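Local coordinates for protein ATP-dependent CLP protease, putative (Plasmodium falciparum, PDB 2F6I) that probably hydrolyses proteins to small peptides with the help of ATP, as the catalytic domain of a ClpP-type serine protease of peptidase family S14, at residues L160-L165 / K178-D183; Y184-N187 / Q193-I196. All coordinates share one frame; numbering follows the deposited sequence.

Overall arrangement
Two short-range closures in series show how consecutive elements near the C-terminal end of a ClpP domain are joined. Coming from the N terminus, the chain runs through helix 151-169, turns, and continues into helix 173-181; contact 1 (160-165 with 178-183) closes the turn between these two consecutive helices across 12 residues. Contact 2 opens at the very next residue, where strand 185-186 leads into helix 188-194, and closes over five helical residues (184-187 with 193-196). The two neither nest nor cross. Their centres lie about 12 Å apart, and D179 OD2 and Y194 OH, 2.6 Å from each other in a probable hydrogen bond, tie the helix pair to the strand-helix unit.

Contact 1: L160-L165 / K178-D183; sequences LLYHYL and KDSDRD
Y162 and S180 make the polar part of this helix-to-helix contact: their hydroxyls, OH and OG, lie 3.2 Å apart in a weak hydrogen bond. The tyrosine reaches across because its CG stands anti to the carbonyl carbon (chi1 -63°), while the serine holds OG anti to its own backbone N. The acidic group of D181 also comes close, its OD1 lying 4.1 Å from Y162 OH, without bonding.

Apolar touching comes from the same pair. S180 CB is 3.7 Å from Y162 CE1, meeting the ring obliquely; with D181 adding only a little at the margin, the buried area comes to 90 Å².

Charge acts within 178-183, where R182 turns side-on to D179. Both NE and NH2 of R182 bond D179 OD1 at 3.0 Å, a salt bridge that concentrates two donors on one oxygen and ties the turn beyond the helix back to its last residues.

The S180 side chain lies about 4 Å from that of H134, the predicted active-site histidine. The tyrosine ring also packs on V173, I176 and E177 of helix 173-181, whereas L161 of helix 151-169 faces helices 82-94 and 109-116.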
loop_
_atom_site.group_PDB
_atom_site.type_symbol
_atom_site.label_atom_id
_atom_site.label_comp_id
_atom_site.label_asym_id
_atom_site.label_seq_id
_atom_site.Cartn_x
_atom_site.Cartn_y
_atom_site.Cartn_z
ATOM N N LEU C 160 -18.803 11.160 34.760
ATOM C CA LEU C 160 -18.716 10.144 35.801
ATOM C C LEU C 160 -17.274 10.036 36.288
ATOM O O LEU C 160 -17.022 9.894 37.484
ATOM C CB LEU C 160 -19.203 8.798 35.258
ATOM C CG LEU C 160 -19.254 7.609 36.224
ATOM C CD1 LEU C 160 -20.085 7.967 37.446
ATOM C CD2 LEU C 160 -19.847 6.402 35.512
ATOM N N LEU C 161 -16.328 10.108 35.356
ATOM C CA LEU C 161 -14.916 10.034 35.711
ATOM C C LEU C 161 -14.629 11.202 36.650
ATOM O O LEU C 161 -13.996 11.033 37.691
ATOM C CB LEU C 161 -14.045 10.128 34.451
ATOM C CG LEU C 161 -12.522 9.959 34.570
ATOM C CD1 LEU C 161 -11.926 9.774 33.190
ATOM C CD2 LEU C 161 -11.896 11.167 35.252
ATOM N N TYR C 162 -15.110 12.384 36.277
ATOM C CA TYR C 162 -14.910 13.579 37.087
ATOM C C TYR C 162 -15.442 13.380 38.503
ATOM O O TYR C 162 -14.767 13.721 39.472
ATOM C CB TYR C 162 -15.593 14.795 36.445
ATOM C CG TYR C 162 -15.034 15.188 35.090
ATOM C CD1 TYR C 162 -13.674 15.047 34.806
ATOM C CD2 TYR C 162 -15.860 15.722 34.100
ATOM C CE1 TYR C 162 -13.151 15.425 33.569
ATOM C CE2 TYR C 162 -15.348 16.104 32.860
ATOM C CZ TYR C 162 -13.992 15.952 32.600
ATOM O OH TYR C 162 -13.480 16.310 31.371
ATOM N N HIS C 163 -16.647 12.826 38.625
ATOM C CA HIS C 163 -17.235 12.592 39.941
ATOM C C HIS C 163 -16.370 11.687 40.811
ATOM O O HIS C 163 -16.163 11.971 41.992
ATOM C CB HIS C 163 -18.638 11.990 39.816
ATOM C CG HIS C 163 -19.703 12.999 39.523
ATOM N ND1 HIS C 163 -19.852 13.587 38.285
ATOM C CD2 HIS C 163 -20.656 13.544 40.316
ATOM C CE1 HIS C 163 -20.850 14.452 38.329
ATOM N NE2 HIS C 163 -21.356 14.445 39.549
ATOM N N TYR C 164 -15.871 10.597 40.234
ATOM C CA TYR C 164 -15.029 9.676 40.984
ATOM C C TYR C 164 -13.729 10.337 41.416
ATOM O O TYR C 164 -13.257 10.120 42.532
ATOM C CB TYR C 164 -14.723 8.424 40.155
ATOM C CG TYR C 164 -15.835 7.402 40.167
ATOM C CD1 TYR C 164 -16.402 6.940 38.979
ATOM C CD2 TYR C 164 -16.327 6.895 41.372
ATOM C CE1 TYR C 164 -17.430 6.001 38.989
ATOM C CE2 TYR C 164 -17.354 5.956 41.394
ATOM C CZ TYR C 164 -17.901 5.514 40.201
ATOM O OH TYR C 164 -18.919 4.586 40.222
ATOM N N LEU C 165 -13.144 11.146 40.536
ATOM C CA LEU C 165 -11.900 11.824 40.874
ATOM C C LEU C 165 -12.173 12.834 41.981
ATOM O O LEU C 165 -11.354 13.031 42.879
ATOM C CB LEU C 165 -11.321 12.548 39.659
ATOM C CG LEU C 165 -9.969 13.207 39.949
ATOM C CD1 LEU C 165 -8.963 12.131 40.323
ATOM C CD2 LEU C 165 -9.487 13.988 38.737
ATOM N N LYS C 178 -12.948 21.860 34.710
ATOM C CA LYS C 178 -12.247 23.027 34.191
ATOM C C LYS C 178 -10.782 22.675 33.946
ATOM O O LYS C 178 -10.229 22.987 32.892
ATOM C CB LYS C 178 -12.352 24.194 35.175
ATOM N N ASP C 179 -10.159 22.019 34.920
ATOM C CA ASP C 179 -8.759 21.634 34.793
ATOM C C ASP C 179 -8.524 20.665 33.643
ATOM O O ASP C 179 -7.537 20.780 32.919
ATOM C CB ASP C 179 -8.242 21.020 36.098
ATOM C CG ASP C 179 -8.076 22.050 37.197
ATOM O OD1 ASP C 179 -7.695 23.197 36.877
ATOM O OD2 ASP C 179 -8.313 21.714 38.377
ATOM N N SER C 180 -9.429 19.709 33.471
ATOM C CA SER C 180 -9.295 18.740 32.394
ATOM C C SER C 180 -9.365 19.419 31.027
ATOM O O SER C 180 -8.523 19.180 30.159
ATOM C CB SER C 180 -10.394 17.682 32.489
ATOM O OG SER C 180 -10.273 16.736 31.438
ATOM N N ASP C 181 -10.370 20.272 30.846
ATOM C CA ASP C 181 -10.559 20.969 29.580
ATOM C C ASP C 181 -9.397 21.866 29.173
ATOM O O ASP C 181 -9.261 22.207 27.999
ATOM C CB ASP C 181 -11.845 21.803 29.611
ATOM C CG ASP C 181 -13.089 20.953 29.790
ATOM O OD1 ASP C 181 -13.138 19.839 29.223
ATOM O OD2 ASP C 181 -14.022 21.408 30.487
ATOM N N ARG C 182 -8.557 22.249 30.129
ATOM C CA ARG C 182 -7.434 23.117 29.806
ATOM C C ARG C 182 -6.089 22.399 29.750
ATOM O O ARG C 182 -5.040 23.034 29.840
ATOM C CB ARG C 182 -7.370 24.294 30.793
ATOM C CG ARG C 182 -7.042 23.934 32.238
ATOM C CD ARG C 182 -7.268 25.138 33.154
ATOM N NE ARG C 182 -6.817 24.906 34.526
ATOM C CZ ARG C 182 -5.570 25.098 34.951
ATOM N NH1 ARG C 182 -4.638 25.530 34.112
ATOM N NH2 ARG C 182 -5.255 24.852 36.216
ATOM N N ASP C 183 -6.123 21.079 29.578
ATOM C CA ASP C 183 -4.901 20.276 29.504
ATOM C C ASP C 183 -3.907 20.704 30.573
ATOM O O ASP C 183 -2.802 21.151 30.270
ATOM C CB ASP C 183 -4.244 20.411 28.126
ATOM C CG ASP C 183 -5.144 19.943 27.001
ATOM O OD1 ASP C 183 -5.728 18.846 27.122
ATOM O OD2 ASP C 183 -5.261 20.670 25.991
#

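Contact 2: Y184-N187 / Q193-I196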
loop_
_atom_site.group_PDB
_atom_site.type_symbol
_atom_site.label_atom_id
_atom_site.label_comp_id
_atom_site.label_asym_id
_atom_site.label_seq_id
_atom_site.Cartn_x
_atom_site.Cartn_y
_atom_site.Cartn_z
ATOM N N TYR C 184 -4.307 20.557 31.829
ATOM C CA TYR C 184 -3.469 20.947 32.950
ATOM C C TYR C 184 -2.513 19.836 33.398
ATOM O O TYR C 184 -2.944 18.748 33.785
ATOM C CB TYR C 184 -4.377 21.405 34.105
ATOM C CG TYR C 184 -3.685 21.726 35.410
ATOM C CD1 TYR C 184 -2.451 22.376 35.434
ATOM C CD2 TYR C 184 -4.287 21.408 36.626
ATOM C CE1 TYR C 184 -1.830 22.701 36.643
ATOM C CE2 TYR C 184 -3.681 21.730 37.840
ATOM C CZ TYR C 184 -2.452 22.375 37.842
ATOM O OH TYR C 184 -1.848 22.686 39.043
ATOM N N TYR C 185 -1.214 20.120 33.312
ATOM C CA TYR C 185 -0.163 19.189 33.724
ATOM C C TYR C 185 0.325 19.579 35.110
ATOM O O TYR C 185 0.643 20.743 35.355
ATOM C CB TYR C 185 1.035 19.245 32.770
ATOM C CG TYR C 185 0.832 18.554 31.445
ATOM C CD1 TYR C 185 -0.114 19.017 30.529
ATOM C CD2 TYR C 185 1.589 17.432 31.104
ATOM C CE1 TYR C 185 -0.300 18.377 29.305
ATOM C CE2 TYR C 185 1.410 16.787 29.885
ATOM C CZ TYR C 185 0.465 17.263 28.992
ATOM O OH TYR C 185 0.280 16.624 27.789
ATOM N N MET C 186 0.392 18.609 36.013
ATOM C CA MET C 186 0.856 18.871 37.371
ATOM C C MET C 186 2.162 18.136 37.629
ATOM O O MET C 186 2.453 17.136 36.981
ATOM C CB MET C 186 -0.176 18.385 38.394
ATOM C CG MET C 186 -1.510 19.095 38.353
ATOM S SD MET C 186 -2.723 18.284 39.419
ATOM C CE MET C 186 -3.833 17.576 38.211
ATOM N N ASN C 187 2.955 18.641 38.567
ATOM C CA ASN C 187 4.186 17.960 38.933
ATOM C C ASN C 187 3.810 17.179 40.190
ATOM O O ASN C 187 2.704 17.342 40.712
ATOM C CB ASN C 187 5.326 18.947 39.222
ATOM C CG ASN C 187 5.004 19.916 40.348
ATOM O OD1 ASN C 187 4.511 19.524 41.406
ATOM N ND2 ASN C 187 5.301 21.192 40.127
ATOM N N GLN C 193 -1.006 18.386 46.415
ATOM C CA GLN C 193 -1.828 19.504 46.855
ATOM C C GLN C 193 -3.230 19.400 46.268
ATOM O O GLN C 193 -4.198 19.887 46.856
ATOM C CB GLN C 193 -1.190 20.825 46.429
ATOM C CG GLN C 193 0.242 20.996 46.910
ATOM C CD GLN C 193 0.893 22.249 46.360
ATOM O OE1 GLN C 193 0.889 22.485 45.149
ATOM N NE2 GLN C 193 1.463 23.061 47.249
ATOM N N TYR C 194 -3.330 18.762 45.105
ATOM C CA TYR C 194 -4.608 18.588 44.426
ATOM C C TYR C 194 -5.404 17.494 45.131
ATOM O O TYR C 194 -6.633 17.473 45.081
ATOM C CB TYR C 194 -4.375 18.189 42.969
ATOM C CG TYR C 194 -5.519 18.510 42.029
ATOM C CD1 TYR C 194 -5.642 19.777 41.457
ATOM C CD2 TYR C 194 -6.465 17.543 41.695
ATOM C CE1 TYR C 194 -6.675 20.071 40.572
ATOM C CE2 TYR C 194 -7.504 17.827 40.811
ATOM C CZ TYR C 194 -7.602 19.091 40.252
ATOM O OH TYR C 194 -8.617 19.369 39.363
ATOM N N GLY C 195 -4.692 16.580 45.785
ATOM C CA GLY C 195 -5.351 15.496 46.493
ATOM C C GLY C 195 -5.359 14.180 45.734
ATOM O O GLY C 195 -6.135 13.278 46.058
ATOM N N ILE C 196 -4.499 14.066 44.723
ATOM C CA ILE C 196 -4.406 12.849 43.920
ATOM C C ILE C 196 -3.492 11.827 44.590
ATOM O O ILE C 196 -3.776 10.633 44.584
ATOM C CB ILE C 196 -3.885 13.159 42.497
ATOM C CG1 ILE C 196 -4.926 13.990 41.744
ATOM C CG2 ILE C 196 -3.589 11.864 41.744
ATOM C CD1 ILE C 196 -4.467 14.482 40.387
#
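M186 meets Y194 in a Met-aromatic contact that joins a strand to the end of the helix following it. The thioether crosses the tyrosine side chain at about a right angle: M186 SD approaches Y194 CG at 3.8 Å, oblique to the ring, while the methyl CE sits 4.2 Å from the ring centroid and only 6° off its normal, a CH-pi contact over the middle of the face. A bend at chi3 (-110°) carries CE there, and the same methyl touches I196 CD1 at 3.8 Å, so one side chain serves both an aromatic and an aliphatic partner.

Y184 adds a looser touch, offering its ring edge at CE2 to CE1 of Y194, 4.4 Å away. M186 CG lies over one face of the Y184 ring, toward the rim, and R182 makes a cation-pi contact with it.

Further out, backbone bonds between M186 and I131 set the strand beside strand 130-132, and I133 packs on both M186 and Y194. The phenol of Y194 is held at its polar end by D179 of helix 173-181. Helix 188-194 is bounded at both ends: G195 closes it with a Schellman motif, its positive phi of 100° suited to glycine, and at its start N187 occupies the N-cap, with OD1 accepting a hydrogen bond from the backbone N of E190.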